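Local coordinates for protein precorrin-3 methylase (Rhodobacter capsulatus, PDB 3NUT) that probably transfers a methyl group from S-adenosyl-L-methionine to a precorrin intermediate on the vitamin B12 (adenosylcobalamin) biosynthetic pathway, at residues 120-124 with 136-140; 163-169 with 228-234. All coordinates share one frame. Numbering follows the deposited sequence.

Contact 1: 120-124 with 136-140. With SAH (S-adenosyl-L-homocysteine), chain E.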
ATOM      1  N   THR A 120       3.671   3.987  -1.030  1.00 25.37           N
ATOM      2  CA  THR A 120       3.276   4.631   0.220  1.00 26.37           C
ATOM      3  C   THR A 120       4.323   4.376   1.287  1.00 27.01           C
ATOM      4  O   THR A 120       4.881   3.268   1.361  1.00 27.35           O
ATOM      5  CB  THR A 120       1.989   4.101   0.838  1.00 27.14           C
ATOM      6  OG1 THR A 120       2.027   2.666   0.854  1.00 28.15           O
ATOM      7  CG2 THR A 120       0.795   4.568   0.107  1.00 28.22           C
ATOM      8  N   ALA A 121       4.513   5.384   2.149  1.00 26.83           N
ATOM      9  CA  ALA A 121       5.391   5.323   3.301  1.00 26.94           C
ATOM     10  C   ALA A 121       5.350   4.033   4.117  1.00 27.14           C
ATOM     11  O   ALA A 121       6.403   3.512   4.498  1.00 28.33           O
ATOM     12  CB  ALA A 121       5.159   6.550   4.200  1.00 26.19           C
ATOM     13  N   MET A 122       4.173   3.496   4.389  1.00 28.16           N
ATOM     14  CA  MET A 122       4.098   2.269   5.196  1.00 29.74           C
ATOM     15  C   MET A 122       4.876   1.097   4.576  1.00 30.09           C
ATOM     16  O   MET A 122       5.669   0.424   5.249  1.00 30.06           O
ATOM     17  CB  MET A 122       2.647   1.863   5.498  1.00 30.23           C
ATOM     18  CG  MET A 122       1.799   1.408   4.301  1.00 31.46           C
ATOM     19  SD  MET A 122       0.085   1.040   4.804  1.00 32.11           S
ATOM     20  CE  MET A 122       0.377  -0.308   5.935  1.00 38.43           C
ATOM     21  N   LEU A 123       4.651   0.894   3.280  1.00 30.56           N
ATOM     22  CA  LEU A 123       5.250  -0.201   2.538  1.00 30.29           C
ATOM     23  C   LEU A 123       6.704   0.094   2.253  1.00 29.77           C
ATOM     24  O   LEU A 123       7.489  -0.825   2.137  1.00 29.33           O
ATOM     25  CB  LEU A 123       4.475  -0.466   1.233  1.00 30.84           C
ATOM     26  CG  LEU A 123       3.054  -1.065   1.345  1.00 31.05           C
ATOM     27  CD1 LEU A 123       2.558  -1.462  -0.024  1.00 33.44           C
ATOM     28  CD2 LEU A 123       2.999  -2.275   2.258  1.00 32.22           C
ATOM     29  N   ALA A 124       7.065   1.374   2.142  1.00 28.99           N
ATOM     30  CA  ALA A 124       8.464   1.702   2.026  1.00 29.74           C
ATOM     31  C   ALA A 124       9.209   1.441   3.368  1.00 30.36           C
ATOM     32  O   ALA A 124      10.338   0.942   3.360  1.00 30.45           O
ATOM     33  CB  ALA A 124       8.676   3.100   1.521  1.00 28.23           C
ATOM     34  N   ASP A 136      -2.240  -9.849   7.090  1.00 40.07           N
ATOM     35  CA  ASP A 136      -3.359  -8.919   7.218  1.00 39.04           C
ATOM     36  C   ASP A 136      -2.976  -7.695   8.040  1.00 38.33           C
ATOM     37  O   ASP A 136      -2.446  -7.813   9.150  1.00 38.40           O
ATOM     38  CB  ASP A 136      -4.563  -9.614   7.851  1.00 39.20           C
ATOM     39  CG  ASP A 136      -5.085 -10.759   7.002  1.00 39.27           C
ATOM     40  OD1 ASP A 136      -4.510 -11.017   5.932  1.00 42.84           O
ATOM     41  OD2 ASP A 136      -6.070 -11.410   7.399  1.00 40.22           O
ATOM     42  N   PHE A 137      -3.206  -6.517   7.472  1.00 37.22           N
ATOM     43  CA  PHE A 137      -2.806  -5.280   8.125  1.00 36.71           C
ATOM     44  C   PHE A 137      -3.784  -4.157   7.813  1.00 36.48           C
ATOM     45  O   PHE A 137      -4.616  -4.268   6.902  1.00 36.04           O
ATOM     46  CB  PHE A 137      -1.366  -4.903   7.715  1.00 36.37           C
ATOM     47  CG  PHE A 137      -1.231  -4.476   6.269  1.00 35.83           C
ATOM     48  CD1 PHE A 137      -1.425  -3.147   5.902  1.00 34.70           C
ATOM     49  CD2 PHE A 137      -0.916  -5.403   5.285  1.00 35.39           C
ATOM     50  CE1 PHE A 137      -1.302  -2.745   4.564  1.00 37.45           C
ATOM     51  CE2 PHE A 137      -0.807  -5.011   3.935  1.00 35.49           C
ATOM     52  CZ  PHE A 137      -0.989  -3.675   3.583  1.00 35.16           C
ATOM     53  N   CYS A 138      -3.683  -3.070   8.560  1.00 36.92           N
ATOM     54  CA  CYS A 138      -4.513  -1.907   8.268  1.00 37.50           C
ATOM     55  C   CYS A 138      -3.725  -0.611   8.357  1.00 37.44           C
ATOM     56  O   CYS A 138      -2.676  -0.552   9.007  1.00 37.82           O
ATOM     57  CB  CYS A 138      -5.706  -1.868   9.211  1.00 38.18           C
ATOM     58  SG  CYS A 138      -5.228  -1.644  10.918  1.00 40.81           S
ATOM     59  N   ALA A 139      -4.226   0.426   7.699  1.00 37.10           N
ATOM     60  CA  ALA A 139      -3.595   1.733   7.721  1.00 37.27           C
ATOM     61  C   ALA A 139      -4.500   2.699   8.452  1.00 37.33           C
ATOM     62  O   ALA A 139      -5.711   2.738   8.213  1.00 37.28           O
ATOM     63  CB  ALA A 139      -3.322   2.224   6.298  1.00 37.58           C
ATOM     64  N   ILE A 140      -3.919   3.480   9.344  1.00 38.02           N
ATOM     65  CA  ILE A 140      -4.723   4.320  10.222  1.00 39.22           C
ATOM     66  C   ILE A 140      -4.107   5.707  10.361  1.00 40.10           C
ATOM     67  O   ILE A 140      -2.921   5.854  10.697  1.00 40.14           O
ATOM     68  CB  ILE A 140      -4.929   3.666  11.633  1.00 39.04           C
ATOM     69  CG1 ILE A 140      -5.739   2.358  11.529  1.00 39.16           C
ATOM     70  CG2 ILE A 140      -5.643   4.628  12.574  1.00 38.82           C
ATOM     71  CD1 ILE A 140      -5.783   1.503  12.840  1.00 39.30           C
TER
HETATM   72  N   SAH E1501      -0.081   9.919   0.705  1.00 37.11           N
HETATM   73  CA  SAH E1501       0.951   9.677   1.760  1.00 37.66           C
HETATM   74  CB  SAH E1501       0.349   9.843   3.164  1.00 38.01           C
HETATM   75  CG  SAH E1501       0.125  11.317   3.506  1.00 41.03           C
HETATM   76  SD  SAH E1501      -0.008  11.624   5.252  1.00 46.62           S
HETATM   77  C   SAH E1501       1.404   8.279   1.550  1.00 37.20           C
HETATM   78  O   SAH E1501       0.711   7.634   0.774  1.00 37.07           O
HETATM   79  OXT SAH E1501       2.397   7.754   2.093  1.00 36.04           O
HETATM   80  C5' SAH E1501       1.667  12.035   5.687  1.00 45.29           C
HETATM   81  C4' SAH E1501       2.232  11.049   6.729  1.00 44.43           C
HETATM   82  O4' SAH E1501       2.746   9.894   6.054  1.00 43.89           O
HETATM   83  C3' SAH E1501       3.395  11.552   7.597  1.00 43.67           C
HETATM   84  O3' SAH E1501       2.991  12.161   8.832  1.00 46.00           O
HETATM   85  C2' SAH E1501       4.162  10.286   7.912  1.00 42.87           C
HETATM   86  O2' SAH E1501       3.544   9.534   8.978  1.00 41.92           O
HETATM   87  C1' SAH E1501       3.985   9.474   6.644  1.00 41.15           C
HETATM   88  N9  SAH E1501       5.124   9.654   5.714  1.00 38.13           N
HETATM   89  C8  SAH E1501       5.106  10.262   4.510  1.00 37.86           C
HETATM   90  N7  SAH E1501       6.348  10.212   3.938  1.00 38.37           N
HETATM   91  C5  SAH E1501       7.186   9.559   4.782  1.00 35.89           C
HETATM   92  C6  SAH E1501       8.622   9.144   4.811  1.00 38.11           C
HETATM   93  N6  SAH E1501       9.476   9.423   3.792  1.00 38.31           N
HETATM   94  N1  SAH E1501       9.083   8.478   5.900  1.00 36.38           N
HETATM   95  C2  SAH E1501       8.268   8.186   6.935  1.00 36.43           C
HETATM   96  N3  SAH E1501       6.960   8.533   6.970  1.00 36.76           N
HETATM   97  C4  SAH E1501       6.370   9.208   5.950  1.00 36.77           C
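Met-122 reaches from the first turn of helix 121-129 to the strand and lays its thioether against Phe-137 and Ala-139, alternate residues on one side of strand 137-141. Its CE comes within 3.3 Å of Phe-137 CE1, and its SD lies 5.3 Å from the centroid of that ring, an oblique Met-aromatic contact; the same SD sits 3.9 Å from Ala-139 CB. Leu-123 adds a lighter touch, CD2 to Phe-137 CZ at 4.4 Å. No hydrogen bond joins the two segments; their contact is apolar. Along its outer edge strand 137-141 pairs, through Phe-137 to Ala-139, with an antiparallel strand of the second subunit, and the sheet runs on across the dimer interface. The helix start, meanwhile, serves the ligand: Ala-121 N donates a hydrogen bond to SAH OXT at 3.2 Å, and Thr-120 CG2 lies 3.1 Å from SAH O. A helix N-terminus receiving the ligand carboxylate while the same first turn packs on the strand thus forms part of the S-adenosyl-L-homocysteine site of this tetrapyrrole methylase.

Contact 2: 163-169 with 228-234. With SAH (S-adenosyl-L-homocysteine), chain E.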
ATOM      1  N   ASP A 163      -6.574  -8.802  15.386  1.00 43.06           N
ATOM      2  CA  ASP A 163      -5.165  -9.171  15.321  1.00 43.33           C
ATOM      3  C   ASP A 163      -4.539  -8.765  13.977  1.00 42.91           C
ATOM      4  O   ASP A 163      -3.699  -9.484  13.423  1.00 43.32           O
ATOM      5  CB  ASP A 163      -4.946 -10.668  15.603  1.00 42.95           C
ATOM      6  CG  ASP A 163      -3.463 -11.010  15.807  1.00 44.75           C
ATOM      7  OD1 ASP A 163      -2.760 -10.230  16.495  1.00 44.62           O
ATOM      8  OD2 ASP A 163      -2.996 -12.044  15.265  1.00 45.79           O
ATOM      9  N   PHE A 164      -4.992  -7.619  13.459  1.00 42.23           N
ATOM     10  CA  PHE A 164      -4.390  -6.947  12.307  1.00 40.48           C
ATOM     11  C   PHE A 164      -3.057  -6.325  12.714  1.00 39.70           C
ATOM     12  O   PHE A 164      -2.954  -5.698  13.776  1.00 39.26           O
ATOM     13  CB  PHE A 164      -5.294  -5.798  11.857  1.00 41.00           C
ATOM     14  CG  PHE A 164      -6.496  -6.227  11.076  1.00 40.06           C
ATOM     15  CD1 PHE A 164      -6.411  -6.435   9.718  1.00 38.45           C
ATOM     16  CD2 PHE A 164      -7.715  -6.398  11.701  1.00 40.88           C
ATOM     17  CE1 PHE A 164      -7.536  -6.819   8.979  1.00 40.49           C
ATOM     18  CE2 PHE A 164      -8.841  -6.793  10.973  1.00 41.11           C
ATOM     19  CZ  PHE A 164      -8.745  -7.006   9.606  1.00 39.58           C
ATOM     20  N   ALA A 165      -2.054  -6.451  11.857  1.00 38.49           N
ATOM     21  CA  ALA A 165      -0.872  -5.629  12.007  1.00 38.20           C
ATOM     22  C   ALA A 165      -1.333  -4.221  11.631  1.00 37.54           C
ATOM     23  O   ALA A 165      -2.390  -4.064  11.005  1.00 38.07           O
ATOM     24  CB  ALA A 165       0.281  -6.133  11.097  1.00 37.68           C
ATOM     25  N   MET A 166      -0.602  -3.193  12.032  1.00 37.19           N
ATOM     26  CA  MET A 166      -1.070  -1.826  11.727  1.00 37.43           C
ATOM     27  C   MET A 166       0.015  -0.830  11.362  1.00 37.28           C
ATOM     28  O   MET A 166       1.176  -0.927  11.819  1.00 37.50           O
ATOM     29  CB  MET A 166      -1.873  -1.217  12.877  1.00 37.49           C
ATOM     30  CG  MET A 166      -2.455  -2.169  13.888  1.00 38.12           C
ATOM     31  SD  MET A 166      -3.077  -1.182  15.255  1.00 41.46           S
ATOM     32  CE  MET A 166      -3.630  -2.466  16.374  1.00 43.49           C
ATOM     33  N   ALA A 167      -0.383   0.161  10.585  1.00 36.21           N
ATOM     34  CA  ALA A 167       0.480   1.276  10.307  1.00 36.64           C
ATOM     35  C   ALA A 167      -0.204   2.600  10.614  1.00 36.86           C
ATOM     36  O   ALA A 167      -1.352   2.834  10.224  1.00 36.99           O
ATOM     37  CB  ALA A 167       0.955   1.236   8.867  1.00 36.36           C
ATOM     38  N   PHE A 168       0.526   3.474  11.296  1.00 37.87           N
ATOM     39  CA  PHE A 168       0.017   4.791  11.692  1.00 38.72           C
ATOM     40  C   PHE A 168       0.594   5.919  10.853  1.00 38.82           C
ATOM     41  O   PHE A 168       1.797   6.117  10.829  1.00 38.35           O
ATOM     42  CB  PHE A 168       0.297   5.056  13.185  1.00 39.05           C
ATOM     43  CG  PHE A 168      -0.344   4.047  14.111  1.00 40.08           C
ATOM     44  CD1 PHE A 168      -1.636   3.566  13.852  1.00 40.58           C
ATOM     45  CD2 PHE A 168       0.338   3.581  15.237  1.00 39.40           C
ATOM     46  CE1 PHE A 168      -2.235   2.637  14.696  1.00 41.87           C
ATOM     47  CE2 PHE A 168      -0.261   2.647  16.105  1.00 40.71           C
ATOM     48  CZ  PHE A 168      -1.540   2.170  15.828  1.00 42.40           C
ATOM     49  N   TYR A 169      -0.286   6.643  10.164  1.00 39.90           N
ATOM     50  CA  TYR A 169       0.097   7.836   9.426  1.00 41.19           C
ATOM     51  C   TYR A 169      -0.213   9.065  10.283  1.00 42.35           C
ATOM     52  O   TYR A 169      -1.277   9.151  10.916  1.00 42.60           O
ATOM     53  CB  TYR A 169      -0.634   7.902   8.074  1.00 41.02           C
ATOM     54  CG  TYR A 169      -0.108   6.961   6.978  1.00 41.19           C
ATOM     55  CD1 TYR A 169       0.535   7.463   5.847  1.00 40.14           C
ATOM     56  CD2 TYR A 169      -0.270   5.576   7.074  1.00 39.53           C
ATOM     57  CE1 TYR A 169       1.015   6.607   4.840  1.00 41.43           C
ATOM     58  CE2 TYR A 169       0.204   4.720   6.089  1.00 40.82           C
ATOM     59  CZ  TYR A 169       0.841   5.230   4.960  1.00 41.81           C
ATOM     60  OH  TYR A 169       1.316   4.355   3.975  1.00 40.99           O
ATOM     61  N   VAL A 228       6.405   7.001  10.420  1.00 41.01           N
ATOM     62  CA  VAL A 228       5.268   6.132  10.282  1.00 39.27           C
ATOM     63  C   VAL A 228       5.509   4.982  11.271  1.00 38.67           C
ATOM     64  O   VAL A 228       6.632   4.477  11.402  1.00 39.02           O
ATOM     65  CB  VAL A 228       5.052   5.672   8.796  1.00 38.95           C
ATOM     66  CG1 VAL A 228       6.210   4.828   8.280  1.00 37.92           C
ATOM     67  CG2 VAL A 228       3.742   4.907   8.642  1.00 38.53           C
ATOM     68  N   VAL A 229       4.464   4.590  11.978  1.00 37.52           N
ATOM     69  CA  VAL A 229       4.611   3.648  13.079  1.00 36.48           C
ATOM     70  C   VAL A 229       3.943   2.329  12.707  1.00 36.49           C
ATOM     71  O   VAL A 229       2.740   2.278  12.393  1.00 36.29           O
ATOM     72  CB  VAL A 229       4.024   4.228  14.409  1.00 36.75           C
ATOM     73  CG1 VAL A 229       4.151   3.218  15.570  1.00 35.76           C
ATOM     74  CG2 VAL A 229       4.667   5.575  14.759  1.00 34.50           C
ATOM     75  N   LEU A 230       4.736   1.267  12.723  1.00 36.51           N
ATOM     76  CA  LEU A 230       4.242  -0.045  12.377  1.00 37.65           C
ATOM     77  C   LEU A 230       4.035  -0.860  13.641  1.00 38.45           C
ATOM     78  O   LEU A 230       4.890  -0.901  14.516  1.00 39.27           O
ATOM     79  CB  LEU A 230       5.189  -0.771  11.418  1.00 37.31           C
ATOM     80  CG  LEU A 230       5.625  -0.038  10.143  1.00 37.87           C
ATOM     81  CD1 LEU A 230       6.681  -0.850   9.411  1.00 36.70           C
ATOM     82  CD2 LEU A 230       4.464   0.303   9.207  1.00 36.03           C
ATOM     83  N   VAL A 231       2.872  -1.482  13.725  1.00 39.01           N
ATOM     84  CA  VAL A 231       2.528  -2.347  14.816  1.00 39.51           C
ATOM     85  C   VAL A 231       2.366  -3.743  14.234  1.00 39.91           C
ATOM     86  O   VAL A 231       1.592  -3.933  13.302  1.00 39.25           O
ATOM     87  CB  VAL A 231       1.201  -1.906  15.476  1.00 39.78           C
ATOM     88  CG1 VAL A 231       1.012  -2.632  16.800  1.00 39.34           C
ATOM     89  CG2 VAL A 231       1.192  -0.409  15.704  1.00 39.70           C
ATOM     90  N   GLY A 232       3.091  -4.719  14.780  1.00 40.29           N
ATOM     91  CA  GLY A 232       2.969  -6.093  14.307  1.00 41.66           C
ATOM     92  C   GLY A 232       1.644  -6.769  14.633  1.00 42.47           C
ATOM     93  O   GLY A 232       0.782  -6.172  15.296  1.00 42.81           O
ATOM     94  N   ASN A 233       1.463  -7.987  14.116  1.00 43.53           N
ATOM     95  CA  ASN A 233       0.476  -8.937  14.642  1.00 44.80           C
ATOM     96  C   ASN A 233       1.009  -9.402  16.015  1.00 45.14           C
ATOM     97  O   ASN A 233       2.123  -9.038  16.425  1.00 44.97           O
ATOM     98  CB  ASN A 233       0.381 -10.193  13.750  1.00 44.81           C
ATOM     99  CG  ASN A 233      -0.191  -9.922  12.372  1.00 47.41           C
ATOM    100  OD1 ASN A 233      -1.413  -9.854  12.176  1.00 51.04           O
ATOM    101  ND2 ASN A 233       0.688  -9.817  11.389  1.00 48.47           N
ATOM    102  N   ALA A 234       0.242 -10.248  16.692  1.00 45.82           N
ATOM    103  CA  ALA A 234       0.755 -10.971  17.859  1.00 46.64           C
ATOM    104  C   ALA A 234       1.923 -11.902  17.512  1.00 46.85           C
ATOM    105  O   ALA A 234       2.825 -12.082  18.322  1.00 47.11           O
ATOM    106  CB  ALA A 234      -0.375 -11.758  18.557  1.00 46.84           C
TER
HETATM  107  N   SAH E1501      -0.081   9.919   0.705  1.00 37.11           N
HETATM  108  CA  SAH E1501       0.951   9.677   1.760  1.00 37.66           C
HETATM  109  CB  SAH E1501       0.349   9.843   3.164  1.00 38.01           C
HETATM  110  CG  SAH E1501       0.125  11.317   3.506  1.00 41.03           C
HETATM  111  SD  SAH E1501      -0.008  11.624   5.252  1.00 46.62           S
HETATM  112  C   SAH E1501       1.404   8.279   1.550  1.00 37.20           C
HETATM  113  O   SAH E1501       0.711   7.634   0.774  1.00 37.07           O
HETATM  114  OXT SAH E1501       2.397   7.754   2.093  1.00 36.04           O
HETATM  115  C5' SAH E1501       1.667  12.035   5.687  1.00 45.29           C
HETATM  116  C4' SAH E1501       2.232  11.049   6.729  1.00 44.43           C
HETATM  117  O4' SAH E1501       2.746   9.894   6.054  1.00 43.89           O
HETATM  118  C3' SAH E1501       3.395  11.552   7.597  1.00 43.67           C
HETATM  119  O3' SAH E1501       2.991  12.161   8.832  1.00 46.00           O
HETATM  120  C2' SAH E1501       4.162  10.286   7.912  1.00 42.87           C
HETATM  121  O2' SAH E1501       3.544   9.534   8.978  1.00 41.92           O
HETATM  122  C1' SAH E1501       3.985   9.474   6.644  1.00 41.15           C
HETATM  123  N9  SAH E1501       5.124   9.654   5.714  1.00 38.13           N
HETATM  124  C8  SAH E1501       5.106  10.262   4.510  1.00 37.86           C
HETATM  125  N7  SAH E1501       6.348  10.212   3.938  1.00 38.37           N
HETATM  126  C5  SAH E1501       7.186   9.559   4.782  1.00 35.89           C
HETATM  127  C6  SAH E1501       8.622   9.144   4.811  1.00 38.11           C
HETATM  128  N6  SAH E1501       9.476   9.423   3.792  1.00 38.31           N
HETATM  129  N1  SAH E1501       9.083   8.478   5.900  1.00 36.38           N
HETATM  130  C2  SAH E1501       8.268   8.186   6.935  1.00 36.43           C
HETATM  131  N3  SAH E1501       6.960   8.533   6.970  1.00 36.76           N
HETATM  132  C4  SAH E1501       6.370   9.208   5.950  1.00 36.77           C
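Phe-168, Val-229 and Val-231 form the apolar centre of an antiparallel strand pair within the mixed sheet of this tetrapyrrole methylase. The ring of Phe-168 slants against both valines, CE2 lying 3.4 Å from Val-231 CG2 and CD2 3.8 Å from Val-229 CB, while Met-166 CG adds a contact of 4.0 Å to Val-231 CB. This face is covered by helix 179-190, whose Leu-187 meets Met-166 and Phe-168. On the reverse face Ala-167 CB meets Leu-230 CD2 at 3.6 Å.

Between these two faces, the axes of strands 165-169 and 228-231 approach to 4.5 Å, with N-to-C directions 167° apart, nearly antiparallel. Met-166 and Val-231 form a hydrogen-bonded pair, Met-166 N to Val-231 O and Val-231 N to Met-166 O both 2.6 Å. Phe-168 and Val-229 form the next such pair, Phe-168 N to Val-229 O being 2.7 Å and Val-229 N to Phe-168 O a longer 3.3 Å; Ala-167 and Leu-230 are the non-hydrogen-bonded pair between them.

One end of the ladder borders the ligand pocket: Tyr-169 CE1 is 3.3 Å from SAH OXT, while the tyrosine hydroxyl is hydrogen-bonded to Met-122 N. At the far end, Asp-163 closes the preceding helix in a Schellman motif, and its side chain secures the other segment: Ala-234 N donates a hydrogen bond to Asp-163 OD1 at 3.0 Å.

Overall arrangement
The two contacts illustrate how neighbouring strands can link the S-adenosyl-L-homocysteine site to a subunit interface. Contact 1 closes before contact 2 opens along the chain, yet their centres lie only about 8 Å apart. Both use one mixed sheet, in which strands 137-141, 165-169 and 227-231 follow in that order: the first two parallel, the last antiparallel. Strand 165-169 of contact 2 lies between strand 137-141 of contact 1 and strand 227-231, and is hydrogen-bonded to both; Ala-167 CB also packs against Met-122 CE at 3.4 Å. Both contacts reach S-adenosyl-L-homocysteine and touch the second subunit, so this sheet contributes to both the ligand pocket and the dimer interface.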